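Local structure of ABC sugar transporter, periplasmic sugar binding protein (Legionella pneumophila subsp. pneumophila, 3ROT) at residues Ile87-Arg95 and Pro103-Asp111; Asp244-Leu253 and Asn267-Met275. The protein probably binds a sugar in the periplasm and hands it to an ABC transporter for uptake. All blocks are in the same frame, centred on the assembly; numbering follows the deposited sequence.

Interaction 1 of 2, residues Ile87-Arg95 and Pro103-Asp111; sequences IPVIAVDTR and PYLVFLGSD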
# COMPACT_ATOMS: atom_id res chain seq x y z
N ILE A 87 -0.39 -4.58 -34.19
CA ILE A 87 -1.22 -4.26 -33.03
C ILE A 87 -0.72 -2.92 -32.52
O ILE A 87 0.45 -2.78 -32.15
CB ILE A 87 -1.06 -5.32 -31.91
CG1 ILE A 87 -1.61 -6.67 -32.39
CG2 ILE A 87 -1.82 -4.87 -30.66
CD1 ILE A 87 -1.29 -7.82 -31.47
N PRO A 88 -1.59 -1.89 -32.50
CA PRO A 88 -1.20 -0.56 -32.03
C PRO A 88 -0.77 -0.58 -30.56
O PRO A 88 -1.44 -1.19 -29.73
CB PRO A 88 -2.46 0.27 -32.23
CG PRO A 88 -3.21 -0.47 -33.30
CD PRO A 88 -3.00 -1.90 -32.90
N VAL A 89 0.34 0.07 -30.26
CA VAL A 89 0.81 0.14 -28.88
C VAL A 89 1.09 1.59 -28.51
O VAL A 89 1.80 2.29 -29.22
CB VAL A 89 2.09 -0.68 -28.67
CG1 VAL A 89 2.51 -0.60 -27.21
CG2 VAL A 89 1.84 -2.13 -29.07
N ILE A 90 0.50 2.02 -27.40
CA ILE A 90 0.69 3.38 -26.91
C ILE A 90 1.44 3.31 -25.59
O ILE A 90 1.15 2.47 -24.75
CB ILE A 90 -0.67 4.09 -26.72
CG1 ILE A 90 -1.24 4.48 -28.09
CG2 ILE A 90 -0.52 5.33 -25.85
CD1 ILE A 90 -2.55 5.24 -28.01
N ALA A 91 2.43 4.18 -25.42
CA ALA A 91 3.20 4.18 -24.19
C ALA A 91 2.58 5.19 -23.22
O ALA A 91 2.23 6.31 -23.62
CB ALA A 91 4.66 4.55 -24.46
N VAL A 92 2.42 4.79 -21.97
CA VAL A 92 1.86 5.66 -20.95
C VAL A 92 2.73 5.66 -19.70
O VAL A 92 3.39 4.65 -19.39
CB VAL A 92 0.43 5.23 -20.57
CG1 VAL A 92 -0.47 5.28 -21.79
CG2 VAL A 92 0.44 3.84 -19.98
N ASP A 93 2.75 6.79 -19.01
CA ASP A 93 3.48 6.98 -17.77
C ASP A 93 5.00 7.02 -17.92
O ASP A 93 5.63 7.98 -17.52
CB ASP A 93 3.10 5.88 -16.77
CG ASP A 93 3.87 5.99 -15.46
OD1 ASP A 93 3.58 6.90 -14.66
OD2 ASP A 93 4.76 5.15 -15.24
N THR A 94 5.57 5.98 -18.51
CA THR A 94 7.02 5.93 -18.70
C THR A 94 7.31 5.44 -20.11
O THR A 94 6.65 4.52 -20.61
CB THR A 94 7.70 4.94 -17.73
OG1 THR A 94 7.29 5.22 -16.39
CG2 THR A 94 9.23 5.05 -17.83
N ARG A 95 8.30 6.05 -20.74
CA ARG A 95 8.68 5.67 -22.09
C ARG A 95 10.18 5.44 -22.21
O ARG A 95 10.96 5.98 -21.44
CB ARG A 95 8.26 6.74 -23.09
CG ARG A 95 8.97 8.07 -22.90
CD ARG A 95 8.85 8.89 -24.16
NE ARG A 95 8.98 10.32 -23.92
CZ ARG A 95 8.69 11.25 -24.83
NH1 ARG A 95 8.27 10.88 -26.03
NH2 ARG A 95 8.82 12.54 -24.54
N PRO A 103 9.74 0.24 -30.38
CA PRO A 103 8.62 0.87 -31.09
C PRO A 103 7.30 0.95 -30.33
O PRO A 103 6.89 0.02 -29.65
CB PRO A 103 8.50 0.02 -32.36
CG PRO A 103 8.89 -1.34 -31.88
CD PRO A 103 10.09 -1.05 -31.00
N TYR A 104 6.66 2.11 -30.46
CA TYR A 104 5.36 2.39 -29.87
C TYR A 104 4.90 3.61 -30.66
O TYR A 104 5.73 4.34 -31.21
CB TYR A 104 5.45 2.66 -28.36
CG TYR A 104 6.23 3.89 -27.93
CD1 TYR A 104 5.63 5.15 -27.95
CD2 TYR A 104 7.57 3.80 -27.55
CE1 TYR A 104 6.34 6.29 -27.60
CE2 TYR A 104 8.29 4.94 -27.20
CZ TYR A 104 7.66 6.18 -27.23
OH TYR A 104 8.36 7.31 -26.93
N LEU A 105 3.59 3.83 -30.75
CA LEU A 105 3.07 4.94 -31.53
C LEU A 105 3.31 6.31 -30.89
O LEU A 105 4.06 7.13 -31.42
CB LEU A 105 1.59 4.73 -31.81
CG LEU A 105 1.25 3.53 -32.70
CD1 LEU A 105 -0.25 3.35 -32.74
CD2 LEU A 105 1.79 3.74 -34.12
N VAL A 106 2.67 6.54 -29.75
CA VAL A 106 2.79 7.81 -29.05
C VAL A 106 2.91 7.60 -27.55
O VAL A 106 2.71 6.49 -27.05
CB VAL A 106 1.58 8.71 -29.33
CG1 VAL A 106 1.54 9.07 -30.82
CG2 VAL A 106 0.30 7.99 -28.92
N PHE A 107 3.23 8.67 -26.84
CA PHE A 107 3.40 8.63 -25.40
C PHE A 107 2.51 9.64 -24.69
O PHE A 107 2.51 10.83 -25.03
CB PHE A 107 4.87 8.92 -25.05
CG PHE A 107 5.12 9.10 -23.57
CD1 PHE A 107 4.99 8.02 -22.70
CD2 PHE A 107 5.52 10.33 -23.07
CE1 PHE A 107 5.26 8.17 -21.34
CE2 PHE A 107 5.79 10.49 -21.71
CZ PHE A 107 5.66 9.41 -20.84
N LEU A 108 1.76 9.16 -23.71
CA LEU A 108 0.90 9.99 -22.88
C LEU A 108 1.46 9.92 -21.47
O LEU A 108 1.53 8.85 -20.88
CB LEU A 108 -0.54 9.49 -22.86
CG LEU A 108 -1.38 9.69 -24.12
CD1 LEU A 108 -1.32 8.45 -24.98
CD2 LEU A 108 -2.83 9.98 -23.71
N GLY A 109 1.87 11.06 -20.94
CA GLY A 109 2.42 11.10 -19.60
C GLY A 109 3.14 12.42 -19.48
O GLY A 109 2.95 13.31 -20.31
N SER A 110 3.98 12.56 -18.47
CA SER A 110 4.71 13.81 -18.33
C SER A 110 6.15 13.62 -18.77
O SER A 110 6.61 12.50 -18.97
CB SER A 110 4.63 14.32 -16.89
OG SER A 110 4.97 13.31 -15.96
N ASP A 111 6.84 14.74 -18.94
CA ASP A 111 8.25 14.74 -19.32
C ASP A 111 8.98 14.64 -17.98
O ASP A 111 9.16 15.64 -17.30
CB ASP A 111 8.58 16.05 -20.02
CG ASP A 111 10.05 16.17 -20.38
OD1 ASP A 111 10.90 15.63 -19.64
OD2 ASP A 111 10.36 16.84 -21.39
O HOH W 1 4.51 10.40 -16.75

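Interaction 2 of 2, residues Asp244-Leu253 and Asn267-Met275; sequences DQQPFLMGYL and NPVNINTAM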
# COMPACT_ATOMS: atom_id res chain seq x y z
N ASP A 244 1.87 16.94 -10.05
CA ASP A 244 0.73 16.15 -10.47
C ASP A 244 0.82 15.82 -11.96
O ASP A 244 0.88 16.73 -12.78
CB ASP A 244 -0.58 16.90 -10.18
CG ASP A 244 -1.80 16.11 -10.58
OD1 ASP A 244 -1.76 14.87 -10.53
OD2 ASP A 244 -2.82 16.73 -10.94
N GLN A 245 0.84 14.53 -12.29
CA GLN A 245 0.91 14.08 -13.68
C GLN A 245 -0.51 13.83 -14.25
O GLN A 245 -0.65 13.51 -15.42
CB GLN A 245 1.69 12.76 -13.80
CG GLN A 245 2.96 12.67 -13.00
CD GLN A 245 3.64 11.31 -13.15
OE1 GLN A 245 4.08 10.95 -14.23
NE2 GLN A 245 3.71 10.56 -12.05
N GLN A 246 -1.53 13.97 -13.40
CA GLN A 246 -2.92 13.73 -13.80
C GLN A 246 -3.13 12.33 -14.38
O GLN A 246 -3.49 12.19 -15.55
CB GLN A 246 -3.39 14.78 -14.83
CG GLN A 246 -3.37 16.21 -14.30
CD GLN A 246 -4.20 17.16 -15.13
OE1 GLN A 246 -3.81 17.57 -16.23
NE2 GLN A 246 -5.37 17.52 -14.61
N PRO A 247 -2.92 11.28 -13.58
CA PRO A 247 -3.10 9.90 -14.05
C PRO A 247 -4.48 9.55 -14.63
O PRO A 247 -4.57 8.77 -15.57
CB PRO A 247 -2.76 9.06 -12.81
CG PRO A 247 -2.93 10.00 -11.65
CD PRO A 247 -2.40 11.31 -12.20
N PHE A 248 -5.53 10.12 -14.06
CA PHE A 248 -6.89 9.85 -14.55
C PHE A 248 -6.98 10.27 -16.02
O PHE A 248 -7.50 9.54 -16.86
CB PHE A 248 -7.92 10.63 -13.73
CG PHE A 248 -9.34 10.37 -14.14
CD1 PHE A 248 -10.13 9.46 -13.44
CD2 PHE A 248 -9.89 11.01 -15.25
CE1 PHE A 248 -11.45 9.20 -13.84
CE2 PHE A 248 -11.20 10.76 -15.66
CZ PHE A 248 -11.98 9.85 -14.95
N LEU A 249 -6.48 11.47 -16.31
CA LEU A 249 -6.48 12.02 -17.67
C LEU A 249 -5.65 11.14 -18.59
O LEU A 249 -6.03 10.86 -19.74
CB LEU A 249 -5.90 13.45 -17.65
CG LEU A 249 -5.96 14.21 -18.98
CD1 LEU A 249 -7.41 14.42 -19.38
CD2 LEU A 249 -5.25 15.55 -18.83
N MSE A 250 -4.50 10.70 -18.08
CA MSE A 250 -3.58 9.84 -18.81
C MSE A 250 -4.35 8.59 -19.22
O MSE A 250 -4.35 8.19 -20.38
CB MSE A 250 -2.42 9.46 -17.89
CG MSE A 250 -1.11 9.09 -18.56
SE MSE A 250 0.23 8.67 -17.20
CE MSE A 250 0.33 10.34 -16.31
N GLY A 251 -5.00 7.97 -18.24
CA GLY A 251 -5.77 6.77 -18.51
C GLY A 251 -6.88 7.00 -19.52
O GLY A 251 -6.93 6.32 -20.55
N TYR A 252 -7.75 7.97 -19.24
CA TYR A 252 -8.87 8.30 -20.11
C TYR A 252 -8.44 8.57 -21.55
O TYR A 252 -8.94 7.96 -22.50
CB TYR A 252 -9.61 9.52 -19.57
CG TYR A 252 -10.97 9.74 -20.19
CD1 TYR A 252 -12.12 9.28 -19.56
CD2 TYR A 252 -11.10 10.35 -21.44
CE1 TYR A 252 -13.37 9.41 -20.16
CE2 TYR A 252 -12.34 10.48 -22.05
CZ TYR A 252 -13.47 10.00 -21.41
OH TYR A 252 -14.69 10.10 -22.04
N LEU A 253 -7.49 9.48 -21.71
CA LEU A 253 -7.02 9.84 -23.03
C LEU A 253 -6.29 8.74 -23.80
O LEU A 253 -6.39 8.70 -25.02
CB LEU A 253 -6.14 11.09 -22.95
CG LEU A 253 -6.90 12.40 -22.72
CD1 LEU A 253 -5.91 13.58 -22.69
CD2 LEU A 253 -7.94 12.59 -23.84
N ASN A 267 -4.66 9.09 -36.57
CA ASN A 267 -3.33 8.84 -36.05
C ASN A 267 -3.27 9.44 -34.64
O ASN A 267 -3.54 10.63 -34.46
CB ASN A 267 -2.28 9.51 -36.93
CG ASN A 267 -2.20 8.88 -38.32
OD1 ASN A 267 -1.83 9.55 -39.29
ND2 ASN A 267 -2.54 7.61 -38.41
N PRO A 268 -2.96 8.61 -33.63
CA PRO A 268 -2.89 9.14 -32.26
C PRO A 268 -1.70 10.08 -32.13
O PRO A 268 -0.77 10.02 -32.93
CB PRO A 268 -2.76 7.89 -31.40
CG PRO A 268 -2.12 6.91 -32.31
CD PRO A 268 -2.82 7.15 -33.62
N VAL A 269 -1.74 10.95 -31.13
CA VAL A 269 -0.66 11.89 -30.92
C VAL A 269 -0.11 11.85 -29.49
O VAL A 269 -0.78 11.37 -28.56
CB VAL A 269 -1.11 13.32 -31.26
CG1 VAL A 269 -1.54 13.38 -32.72
CG2 VAL A 269 -2.25 13.75 -30.36
N ASN A 270 1.13 12.33 -29.34
CA ASN A 270 1.79 12.38 -28.04
C ASN A 270 1.06 13.43 -27.22
O ASN A 270 0.61 14.44 -27.76
CB ASN A 270 3.26 12.82 -28.20
CG ASN A 270 4.10 11.82 -28.97
OD1 ASN A 270 4.65 12.14 -30.03
ND2 ASN A 270 4.21 10.60 -28.45
N ILE A 271 0.93 13.20 -25.92
CA ILE A 271 0.26 14.15 -25.05
C ILE A 271 0.93 14.26 -23.69
O ILE A 271 0.99 13.28 -22.96
CB ILE A 271 -1.21 13.76 -24.80
CG1 ILE A 271 -1.99 13.73 -26.11
CG2 ILE A 271 -1.87 14.76 -23.84
CD1 ILE A 271 -3.38 13.15 -25.94
N ASN A 272 1.44 15.45 -23.37
CA ASN A 272 2.06 15.70 -22.07
C ASN A 272 0.87 15.97 -21.13
O ASN A 272 0.20 17.00 -21.27
CB ASN A 272 2.97 16.93 -22.13
CG ASN A 272 3.77 17.11 -20.85
OD1 ASN A 272 3.28 16.88 -19.74
ND2 ASN A 272 5.02 17.54 -21.00
N THR A 273 0.62 15.07 -20.19
CA THR A 273 -0.52 15.23 -19.29
C THR A 273 -0.31 16.14 -18.08
O THR A 273 -1.25 16.37 -17.32
CB THR A 273 -1.03 13.86 -18.77
OG1 THR A 273 0.07 13.13 -18.20
CG2 THR A 273 -1.67 13.07 -19.89
N ALA A 274 0.90 16.65 -17.91
CA ALA A 274 1.19 17.52 -16.77
C ALA A 274 0.50 18.87 -16.87
O ALA A 274 0.24 19.39 -17.95
CB ALA A 274 2.69 17.72 -16.60
N MSE A 275 0.23 19.44 -15.70
CA MSE A 275 -0.45 20.73 -15.53
C MSE A 275 0.24 21.92 -16.14
O MSE A 275 0.19 23.00 -15.50
CB MSE A 275 -0.58 20.96 -14.04
CG MSE A 275 -0.74 19.67 -13.31
SE MSE A 275 -2.57 19.62 -12.61
CE MSE A 275 -2.33 20.75 -11.12

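Interaction 1 of 2, residues Ile87-Arg95 and Pro103-Asp111
R95 lies flat over the ring of F107, its CG 3.8 Å from the ring centroid and almost on the normal, a CH-pi contact over the face. The chain runs on extended from CG to NE, which lays the guanidinium over the CD2 side of the same ring, the two planes 16° apart. Y104 OH lies near the guanidinium plane, 3.7 Å from R95 NH1, and comes to 3.2 Å from R95 CD. The Y104 ring, which a chi1 of 65° places between backbone N and carbonyl carbon, receives A91 CB over one face. These side chains line one face of the sheet. On the other, I90 CG2 presses on L108 CD1 at 3.3 Å, tighter than usual for two carbons, while I90 CG1 runs alongside V106 CG2.

Between these two layers, strands 89-92 and 107-109 run parallel, 26° apart, as neighbours in the parallel sheet of one lobe of a periplasmic binding protein; the seven residues between the segments contain no helix. A91 is gripped twice: its N gives a hydrogen bond to V106 O (2.8 Å) and its O takes one from L108 N (2.9 Å). L105 N to V89 O and D93 N to L108 O extend the ladder at either end. V106 N, by contrast, is buried without a partner.

Further out, D93 O and S110 N share a water, 2.8 Å from each. T94 OG1 donates to D93 OD2 from above the carboxylate plane, and the same oxygen bonds a glycerol, probably from the crystallisation liquor. L253, S254 and L258 of helix 247-264 cover the I90-L108 face, whereas K99 makes a cation-pi contact with Y104. The chemistry thus divides by face: largely aliphatic packing under the helix, and the F107 ring under exposed R95, with Y104 at the guanidinium edge.

Interaction 2 of 2, residues Asp244-Leu253 and Asn267-Met275
One hydrogen bond crosses this contact: T273 OG1 donates to Q245 O at 2.9 Å, lying in the carbonyl plane. A chi1 of 53° brings the hydroxyl to that oxygen and turns CG2 toward the first turn of the helix, 3.9 Å from M250 CA. Two Asx turns shape the backbones that meet here. D244 OD1 accepts from Q246 N (3.0 Å), met from well above the carboxylate plane, just where Q246 takes the N-cap position; N272 OD1 accepts from A274 N.

Two selenomethionine side chains come next. M275, bent at chi2 and chi3, brings SE to 3.3 Å from D244 OD2 and lies across the side chain of Q246. M250 uses its methyl instead, placing CE 3.4 Å from T273 OG1. Apolar contact is lighter: L253 CD1 and I271 CD1 meet at 4.1 Å, their side chains crossing at about a right angle.

The last modelled strand, 271-272, thus packs through I271 on L253 and Q257 of helix 247-264, and T273 beyond it sits at the helix start. L108 of strand 107-109 touches both L253 and I271, while Y17 of helix 16-32 packs against Q245, P247 and M250.

Interaction 1 closes before interaction 2 opens along the chain, yet their centres lie only about 10 Å apart in one domain. They share the six-stranded parallel sheet: 107-109 sits between 89-92 and the edge strand 271-272, so the last modelled residues complete a sheet begun near the N-terminus. Probable backbone hydrogen bonds from I271 N to F107 O and from T273 N to G109 O join the two contacts. Helix 247-264 serves both, packing on strands from each. D93 bonds a glycerol, probably from the crystallisation liquor; Q245, held by D225, bonds one weakly. This is consistent with, though no proof of, a sugar pocket at this end of the sheet.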